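Thymidylate synthase ThyX (Streptomyces cacaoi subsp. asoensis, PDB 4P5A) probably catalyses, as a flavin-dependent homotetramer, the reductive methylation of dUMP to dTMP with methylenetetrahydrofolate as methyl donor, and acts on UMP as well as dUMP. Local coordinates at residues 168-171 and 172-175; 230-233 and 234-238. All coordinates share one frame; numbering follows the deposited sequence.

Contact 1 (168-171 and 172-175); sequences VLPV and STYS
Thr173 swings its hydroxyl back over the turn to Pro170, and the two side chains stand at about a right angle to each other. The threonine OG1 donates to the backbone O of Pro170 across 2.7 Å, tilted only 15° from the carbonyl plane. The Thr173 N reaches the same Pro170 O at 3.1 Å, but from well above that plane. The carbonyl oxygen of buried Pro170 is thus gripped twice by a single residue, once through the main chain and once through the side chain. The torsion of the threonine explains the double grip: OG1 lies anti to the carbonyl carbon (chi1 -61°), beside its own backbone N, which lets both donors converge. The same OG1 rests against the proline ring, with Pro170 CD 3.4 Å away, and against the start of the leucine side chain, 3.6 Å from Leu169 CB. Ser172 meets the ring at CB and CG, its OG lying 3.3 Å from Pro170 CG, while that hydroxyl makes a weak hydrogen bond to the Leu167 O of a second subunit. Val171, at the corner, directs its side chain away overall, and it packs on Leu167 of that subunit. Within the chain, Phe106 of strand 105-107 packs against Pro170, Ser172 and Thr173. The whole is a type I beta turn from Pro170 to Thr173, with Val171 and Ser172 as its corner residues, reinforced by a side-chain hydroxyl at its fourth position; it delivers the chain into strand 174-181 of the antiparallel sheet, within a subunit interface.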
ATOM      1  N   VAL B 168     -14.385 -28.205  -9.040  1.00 15.19           N
ATOM      2  CA  VAL B 168     -15.633 -28.298  -9.795  1.00 14.63           C
ATOM      3  C   VAL B 168     -16.705 -27.292  -9.356  1.00 15.25           C
ATOM      4  O   VAL B 168     -17.765 -27.183 -10.024  1.00 15.79           O
ATOM      5  CB  VAL B 168     -16.205 -29.754  -9.689  1.00 13.17           C
ATOM      6  CG1 VAL B 168     -15.162 -30.709 -10.372  1.00 18.98           C
ATOM      7  CG2 VAL B 168     -16.563 -30.079  -8.255  1.00 13.28           C
ATOM      8  N   LEU B 169     -16.456 -26.543  -8.269  1.00 12.57           N
ATOM      9  CA  LEU B 169     -17.520 -25.635  -7.701  1.00 12.32           C
ATOM     10  C   LEU B 169     -17.519 -24.302  -8.436  1.00 11.34           C
ATOM     11  O   LEU B 169     -16.431 -23.797  -8.833  1.00 12.92           O
ATOM     12  CB  LEU B 169     -17.368 -25.396  -6.166  1.00 13.02           C
ATOM     13  CG  LEU B 169     -17.408 -26.699  -5.332  1.00 13.89           C
ATOM     14  CD1 LEU B 169     -17.147 -26.382  -3.942  1.00 17.52           C
ATOM     15  CD2 LEU B 169     -18.782 -27.278  -5.397  1.00 15.34           C
ATOM     16  N   PRO B 170     -18.716 -23.712  -8.638  1.00 13.09           N
ATOM     17  CA  PRO B 170     -18.877 -22.574  -9.475  1.00 11.89           C
ATOM     18  C   PRO B 170     -18.500 -21.296  -8.722  1.00 12.38           C
ATOM     19  O   PRO B 170     -18.427 -21.269  -7.457  1.00 13.57           O
ATOM     20  CB  PRO B 170     -20.390 -22.552  -9.728  1.00 11.55           C
ATOM     21  CG  PRO B 170     -21.003 -23.181  -8.537  1.00 10.64           C
ATOM     22  CD  PRO B 170     -20.000 -24.264  -8.191  1.00 11.63           C
ATOM     23  N   VAL B 171     -18.322 -20.230  -9.472  1.00 12.60           N
ATOM     24  CA  VAL B 171     -17.972 -18.934  -8.864  1.00 12.98           C
ATOM     25  C   VAL B 171     -19.136 -18.315  -8.113  1.00 12.88           C
ATOM     26  O   VAL B 171     -18.980 -17.267  -7.408  1.00 11.63           O
ATOM     27  CB  VAL B 171     -17.414 -17.955  -9.905  1.00 12.66           C
ATOM     28  CG1 VAL B 171     -16.051 -18.441 -10.534  1.00 12.15           C
ATOM     29  CG2 VAL B 171     -18.462 -17.670 -10.974  1.00 14.67           C
ATOM     30  N   SER B 172     -20.323 -18.936  -8.188  1.00 13.20           N
ATOM     31  CA  SER B 172     -21.465 -18.525  -7.417  1.00 12.14           C
ATOM     32  C   SER B 172     -21.528 -19.090  -6.011  1.00 12.50           C
ATOM     33  O   SER B 172     -22.434 -18.770  -5.245  1.00 12.29           O
ATOM     34  CB  SER B 172     -22.738 -18.960  -8.174  1.00 14.56           C
ATOM     35  OG  SER B 172     -22.696 -20.416  -8.210  1.00 16.83           O
ATOM     36  N   THR B 173     -20.589 -19.988  -5.687  1.00 13.53           N
ATOM     37  CA  THR B 173     -20.525 -20.599  -4.376  1.00 10.99           C
ATOM     38  C   THR B 173     -20.340 -19.480  -3.296  1.00 13.80           C
ATOM     39  O   THR B 173     -19.523 -18.613  -3.503  1.00 11.88           O
ATOM     40  CB  THR B 173     -19.249 -21.510  -4.294  1.00 14.60           C
ATOM     41  OG1 THR B 173     -19.391 -22.536  -5.302  1.00 17.39           O
ATOM     42  CG2 THR B 173     -19.227 -22.224  -2.929  1.00 17.73           C
ATOM     43  N   TYR B 174     -21.088 -19.526  -2.208  1.00 12.41           N
ATOM     44  CA  TYR B 174     -20.948 -18.487  -1.158  1.00 10.99           C
ATOM     45  C   TYR B 174     -19.638 -18.687  -0.392  1.00 12.43           C
ATOM     46  O   TYR B 174     -19.220 -19.867  -0.128  1.00 13.78           O
ATOM     47  CB  TYR B 174     -22.107 -18.581  -0.178  1.00 11.47           C
ATOM     48  CG  TYR B 174     -23.274 -17.747  -0.620  1.00 10.93           C
ATOM     49  CD1 TYR B 174     -23.378 -16.412  -0.289  1.00 11.62           C
ATOM     50  CD2 TYR B 174     -24.297 -18.326  -1.413  1.00 14.17           C
ATOM     51  CE1 TYR B 174     -24.503 -15.647  -0.718  1.00 13.51           C
ATOM     52  CE2 TYR B 174     -25.416 -17.610  -1.789  1.00 15.83           C
ATOM     53  CZ  TYR B 174     -25.520 -16.272  -1.413  1.00 17.99           C
ATOM     54  OH  TYR B 174     -26.608 -15.515  -1.737  1.00 13.83           O
ATOM     55  N   SER B 175     -19.007 -17.544  -0.062  1.00 11.54           N
ATOM     56  CA  SER B 175     -17.899 -17.536   0.829  1.00 14.39           C
ATOM     57  C   SER B 175     -18.183 -16.484   1.927  1.00 14.43           C
ATOM     58  O   SER B 175     -19.198 -15.794   1.883  1.00 16.35           O
ATOM     59  CB  SER B 175     -16.632 -17.224  -0.023  1.00 15.87           C
ATOM     60  OG  SER B 175     -15.459 -17.548   0.781  1.00 20.18           O
TER

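Contact 2 (230-233 and 234-238); sequences AFTA and FGRVS
Phe231 and Arg236 make the apolar part of this contact: Arg236 CA sits over one face of the phenyl ring, 3.7 Å from its centroid, in a CH-pi interaction. Farther out, Phe231 CE1 lies over one face of the guanidinium, 3.8 Å from Arg236 CZ, with the two planes 62° apart, too steep for a parallel stack. Among side-chain polar contacts, Arg236 NH1 donates to Thr232 OG1 at 3.1 Å, the hydroxyl lying almost in the guanidinium plane. A bend at chi3 (60°) turns the arginine head back alongside the threonine, where NH1 also forms a salt bridge with Glu217 OE2 and NH2 a hydrogen bond with Thr194 OG1. The backbone bonds change in span as the helix ends. Phe234 N still reaches Ala230 O in helical fashion, whereas Gly235 N turns to Thr232 O (3.1 Å) and Arg236 N to Phe231 O (2.9 Å). A water donates to that Phe231 O and accepts from Val237 N, linking the helix-end carbonyl to the residue just beyond Arg236. Gly235, at positive phi, is the C-prime residue of the Schellman motif that terminates helix 225-233.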
ATOM      1  N   ALA B 230     -20.873  14.792   4.100  1.00 10.81           N
ATOM      2  CA  ALA B 230     -19.884  15.555   3.280  1.00  9.55           C
ATOM      3  C   ALA B 230     -19.440  14.750   2.034  1.00  8.66           C
ATOM      4  O   ALA B 230     -19.259  15.305   0.962  1.00  9.55           O
ATOM      5  CB  ALA B 230     -18.595  15.901   4.151  1.00  9.28           C
ATOM      6  N   PHE B 231     -19.211  13.433   2.194  1.00  7.35           N
ATOM      7  CA  PHE B 231     -18.790  12.623   1.056  1.00 10.29           C
ATOM      8  C   PHE B 231     -19.819  12.754  -0.066  1.00 11.08           C
ATOM      9  O   PHE B 231     -19.462  12.903  -1.221  1.00 13.02           O
ATOM     10  CB  PHE B 231     -18.810  11.191   1.526  1.00  9.82           C
ATOM     11  CG  PHE B 231     -18.450  10.161   0.430  1.00  8.95           C
ATOM     12  CD1 PHE B 231     -19.379   9.114   0.154  1.00 11.58           C
ATOM     13  CD2 PHE B 231     -17.195  10.246  -0.264  1.00  7.69           C
ATOM     14  CE1 PHE B 231     -19.103   8.099  -0.831  1.00 10.49           C
ATOM     15  CE2 PHE B 231     -16.955   9.261  -1.265  1.00  8.83           C
ATOM     16  CZ  PHE B 231     -17.862   8.220  -1.537  1.00 12.87           C
ATOM     17  N   THR B 232     -21.102  12.654   0.281  1.00  9.43           N
ATOM     18  CA  THR B 232     -22.117  12.752  -0.790  1.00 13.66           C
ATOM     19  C   THR B 232     -22.257  14.164  -1.318  1.00 13.30           C
ATOM     20  O   THR B 232     -22.347  14.345  -2.554  1.00 12.81           O
ATOM     21  CB  THR B 232     -23.444  12.147  -0.318  1.00 17.26           C
ATOM     22  OG1 THR B 232     -23.288  10.719  -0.349  1.00 17.64           O
ATOM     23  CG2 THR B 232     -24.602  12.405  -1.326  1.00 20.07           C
ATOM     24  N   ALA B 233     -22.102  15.132  -0.464  1.00 11.14           N
ATOM     25  CA  ALA B 233     -22.217  16.578  -0.879  1.00 14.11           C
ATOM     26  C   ALA B 233     -21.168  16.935  -1.895  1.00 15.22           C
ATOM     27  O   ALA B 233     -21.424  17.812  -2.793  1.00 14.98           O
ATOM     28  CB  ALA B 233     -22.049  17.472   0.296  1.00 13.36           C
ATOM     29  N   PHE B 234     -19.977  16.337  -1.764  1.00 11.91           N
ATOM     30  CA  PHE B 234     -18.915  16.665  -2.706  1.00 14.07           C
ATOM     31  C   PHE B 234     -18.726  15.754  -3.919  1.00 12.43           C
ATOM     32  O   PHE B 234     -17.657  15.801  -4.564  1.00 13.71           O
ATOM     33  CB  PHE B 234     -17.641  16.926  -1.960  1.00 14.68           C
ATOM     34  CG  PHE B 234     -17.724  18.258  -1.165  1.00 19.99           C
ATOM     35  CD1 PHE B 234     -17.712  19.518  -1.874  1.00 23.42           C
ATOM     36  CD2 PHE B 234     -17.977  18.240   0.204  1.00 18.41           C
ATOM     37  CE1 PHE B 234     -17.838  20.747  -1.190  1.00 27.36           C
ATOM     38  CE2 PHE B 234     -18.037  19.430   0.931  1.00 21.62           C
ATOM     39  CZ  PHE B 234     -18.017  20.703   0.249  1.00 24.93           C
ATOM     40  N   GLY B 235     -19.746  14.941  -4.209  1.00 11.54           N
ATOM     41  CA  GLY B 235     -19.750  14.170  -5.457  1.00 11.52           C
ATOM     42  C   GLY B 235     -19.300  12.732  -5.292  1.00  9.49           C
ATOM     43  O   GLY B 235     -19.076  12.082  -6.286  1.00 11.21           O
ATOM     44  N   ARG B 236     -19.131  12.278  -4.036  1.00  9.71           N
ATOM     45  CA  ARG B 236     -18.849  10.807  -3.754  1.00  9.35           C
ATOM     46  C   ARG B 236     -17.486  10.422  -4.262  1.00  9.10           C
ATOM     47  O   ARG B 236     -17.316   9.290  -4.812  1.00 12.09           O
ATOM     48  CB  ARG B 236     -19.933   9.856  -4.275  1.00 12.87           C
ATOM     49  CG  ARG B 236     -21.327  10.147  -3.611  1.00 12.28           C
ATOM     50  CD  ARG B 236     -22.439   9.179  -4.108  1.00 12.57           C
ATOM     51  NE  ARG B 236     -22.171   7.760  -3.837  1.00 12.20           N
ATOM     52  CZ  ARG B 236     -22.367   7.183  -2.647  1.00 13.32           C
ATOM     53  NH1 ARG B 236     -22.815   7.884  -1.550  1.00 12.01           N
ATOM     54  NH2 ARG B 236     -22.122   5.915  -2.551  1.00 12.42           N
ATOM     55  N   VAL B 237     -16.541  11.333  -4.044  1.00 12.52           N
ATOM     56  CA  VAL B 237     -15.118  11.159  -4.409  1.00 14.22           C
ATOM     57  C   VAL B 237     -14.347  11.060  -3.092  1.00 13.90           C
ATOM     58  O   VAL B 237     -14.573  11.897  -2.204  1.00 13.93           O
ATOM     59  CB  VAL B 237     -14.597  12.374  -5.218  1.00 16.02           C
ATOM     60  CG1 VAL B 237     -13.154  12.114  -5.535  1.00 19.91           C
ATOM     61  CG2 VAL B 237     -15.414  12.506  -6.498  1.00 19.56           C
ATOM     62  N   SER B 238     -13.514  10.042  -2.887  1.00 13.55           N
ATOM     63  CA  SER B 238     -12.717   9.991  -1.648  1.00 11.97           C
ATOM     64  C   SER B 238     -11.757  11.121  -1.621  1.00 13.61           C
ATOM     65  O   SER B 238     -11.094  11.397  -2.660  1.00 15.49           O
ATOM     66  CB  SER B 238     -11.921   8.633  -1.635  1.00 16.64           C
ATOM     67  OG  SER B 238     -11.318   8.461  -0.360  1.00 20.36           O
TER
HETATM   68  O   HOH W   1     -16.966  13.543  -2.109  1.00 12.88           O

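Contact 1 turns the chain into a strand and contact 2 ends a helix, at places that do not touch: their centres are 35 Å apart and their nearest atoms about 22 Å, on opposite sides of the chain's centre. Each nevertheless lies near a bound ligand. In contact 1 the side chain of Val171 is about 8 Å from a bound 5-bromo-UMP, and that of Leu169 about 4 Å from that of Arg166, a residue of a 5-bromo-UMP pocket. In contact 2 the side chain of Ser238 is about 5 Å from a bound FAD and hydrogen-bonds to the backbone of Arg184, a residue of the flavin site.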